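Local coordinates for vibralactone Cyclase (Boreostereum vibrans, PDB 6KD0), which probably catalyses, with an alpha/beta hydrolase fold, the cyclization that forms the fused bicyclic beta-lactone of vibralactone, at residues 235-240 with 280-285. Residues are numbered along the deposited sequence; the frame is centred on the assembly and turned at random.
Sequences PLLSKK and WDPLRD
W280 takes P235 over one face of its indole. P235 CD sits 3.5 Å from the centroid of the W280 six-membered ring, a CH-pi contact only 17° off the ring normal. With CG anti to the backbone N (chi1 -166°), the end of the W280 indole comes nearer P235 than its CB direction suggests. An alanine here would probably take away the indole face under P235 CD and open a gap there. Next to this pair, one water donates to both P235 O and W280 O, at 2.7 Å from the former. D281 OD1 lies 3.6 Å from L237 CD2 and accepts from L283 N at 3.0 Å, met from above the carboxylate plane. D281 OD2 is hydrogen-bonded to H311 ND1, consistent with the acid of a Ser-His-Asp triad with S177. P282 CG meets L237 CG at 3.9 Å, and P282 CD lies 3.2 Å from L237 O. L283 CD1 meets L237 CD2 at 3.8 Å, and V242 of helix 239-249 touches both side chains. Side-chain packing and one bridging water thus join the loop before that helix to the turn after strand 273-278. Separate partners for OD1 and OD2 probably help fix the rotation of the D281 carboxylate.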
loop_
_atom_site.group_PDB
_atom_site.type_symbol
_atom_site.label_atom_id
_atom_site.label_comp_id
_atom_site.label_asym_id
_atom_site.label_seq_id
_atom_site.Cartn_x
_atom_site.Cartn_y
_atom_site.Cartn_z
ATOM N N PRO A 235 18.037 7.322 1.262
ATOM C CA PRO A 235 17.158 8.417 0.851
ATOM C C PRO A 235 15.703 8.112 1.182
ATOM O O PRO A 235 15.246 6.968 1.083
ATOM C CB PRO A 235 17.381 8.493 -0.664
ATOM C CG PRO A 235 18.726 7.894 -0.884
ATOM C CD PRO A 235 18.834 6.805 0.135
ATOM N N LEU A 236 14.983 9.159 1.595
ATOM C CA LEU A 236 13.528 9.200 1.742
ATOM C C LEU A 236 13.010 8.399 2.936
ATOM O O LEU A 236 11.871 8.599 3.340
ATOM C CB LEU A 236 12.811 8.720 0.460
ATOM C CG LEU A 236 13.139 9.422 -0.863
ATOM C CD1 LEU A 236 12.290 8.840 -1.972
ATOM C CD2 LEU A 236 12.927 10.936 -0.764
ATOM N N LEU A 237 13.804 7.491 3.509
ATOM C CA LEU A 237 13.378 6.793 4.720
ATOM C C LEU A 237 14.584 6.253 5.475
ATOM O O LEU A 237 15.249 5.323 5.011
ATOM C CB LEU A 237 12.411 5.646 4.399
ATOM C CG LEU A 237 11.911 4.894 5.641
ATOM C CD1 LEU A 237 11.073 5.817 6.545
ATOM C CD2 LEU A 237 11.101 3.642 5.240
ATOM N N SER A 238 14.866 6.827 6.636
ATOM C CA SER A 238 15.956 6.387 7.488
ATOM C C SER A 238 15.409 5.458 8.566
ATOM O O SER A 238 14.202 5.417 8.815
ATOM C CB SER A 238 16.655 7.596 8.107
ATOM O OG SER A 238 15.775 8.283 8.986
ATOM N N LYS A 239 16.311 4.668 9.161
ATOM C CA LYS A 239 15.977 3.887 10.352
ATOM C C LYS A 239 15.393 4.767 11.451
ATOM O O LYS A 239 14.409 4.407 12.112
ATOM C CB LYS A 239 17.232 3.167 10.857
ATOM C CG LYS A 239 17.084 2.550 12.241
ATOM C CD LYS A 239 18.326 1.729 12.595
ATOM C CE LYS A 239 18.078 0.845 13.804
ATOM N NZ LYS A 239 18.423 1.523 15.079
ATOM N N LYS A 240 16.015 5.917 11.683
ATOM C CA LYS A 240 15.490 6.851 12.667
ATOM C C LYS A 240 14.023 7.182 12.394
ATOM O O LYS A 240 13.210 7.237 13.325
ATOM C CB LYS A 240 16.350 8.118 12.660
ATOM C CG LYS A 240 15.927 9.183 13.653
ATOM C CD LYS A 240 16.879 10.371 13.591
ATOM C CE LYS A 240 16.483 11.434 14.609
ATOM N NZ LYS A 240 17.423 12.591 14.627
ATOM N N TRP A 280 16.773 -0.060 -1.749
ATOM C CA TRP A 280 17.545 0.839 -0.893
ATOM C C TRP A 280 16.640 1.414 0.193
ATOM O O TRP A 280 16.273 2.585 0.173
ATOM C CB TRP A 280 18.164 1.946 -1.739
ATOM C CG TRP A 280 19.244 2.754 -1.075
ATOM C CD1 TRP A 280 19.725 2.627 0.203
ATOM C CD2 TRP A 280 19.973 3.835 -1.671
ATOM N NE1 TRP A 280 20.716 3.560 0.430
ATOM C CE2 TRP A 280 20.883 4.313 -0.706
ATOM C CE3 TRP A 280 19.937 4.452 -2.927
ATOM C CZ2 TRP A 280 21.759 5.374 -0.965
ATOM C CZ3 TRP A 280 20.809 5.507 -3.179
ATOM C CH2 TRP A 280 21.703 5.950 -2.204
ATOM N N ASP A 281 16.300 0.565 1.167
ATOM C CA ASP A 281 15.147 0.813 2.025
ATOM C C ASP A 281 15.348 0.036 3.320
ATOM O O ASP A 281 15.541 -1.187 3.273
ATOM C CB ASP A 281 13.870 0.384 1.279
ATOM C CG ASP A 281 12.577 0.666 2.038
ATOM O OD1 ASP A 281 12.601 1.059 3.231
ATOM O OD2 ASP A 281 11.513 0.484 1.413
ATOM N N PRO A 282 15.354 0.704 4.481
ATOM C CA PRO A 282 15.497 -0.034 5.754
ATOM C C PRO A 282 14.388 -1.044 5.996
ATOM O O PRO A 282 14.619 -2.054 6.679
ATOM C CB PRO A 282 15.478 1.082 6.812
ATOM C CG PRO A 282 14.743 2.215 6.145
ATOM C CD PRO A 282 15.184 2.152 4.705
ATOM N N LEU A 283 13.193 -0.814 5.454
ATOM C CA LEU A 283 12.069 -1.743 5.596
ATOM C C LEU A 283 12.122 -2.908 4.613
ATOM O O LEU A 283 11.182 -3.712 4.576
ATOM C CB LEU A 283 10.743 -0.993 5.393
ATOM C CG LEU A 283 10.353 0.071 6.408
ATOM C CD1 LEU A 283 8.937 0.627 6.108
ATOM C CD2 LEU A 283 10.431 -0.462 7.827
ATOM N N ARG A 284 13.178 -3.011 3.799
ATOM C CA ARG A 284 13.193 -4.023 2.748
ATOM C C ARG A 284 13.095 -5.430 3.323
ATOM O O ARG A 284 12.270 -6.240 2.881
ATOM C CB ARG A 284 14.457 -3.883 1.896
ATOM C CG ARG A 284 14.581 -4.935 0.795
ATOM C CD ARG A 284 16.020 -4.978 0.239
ATOM N NE ARG A 284 16.962 -5.563 1.197
ATOM C CZ ARG A 284 18.193 -5.113 1.432
ATOM N NH1 ARG A 284 18.657 -4.042 0.797
ATOM N NH2 ARG A 284 18.966 -5.739 2.310
ATOM N N ASP A 285 13.931 -5.743 4.311
ATOM C CA ASP A 285 14.076 -7.141 4.704
ATOM C C ASP A 285 12.884 -7.657 5.513
ATOM O O ASP A 285 12.532 -8.834 5.379
ATOM C CB ASP A 285 15.401 -7.339 5.439
ATOM C CG ASP A 285 16.599 -7.336 4.484
ATOM O OD1 ASP A 285 16.402 -7.525 3.260
ATOM O OD2 ASP A 285 17.728 -7.114 4.944
HETATM O O HOH W 1 14.401 4.381 1.442
#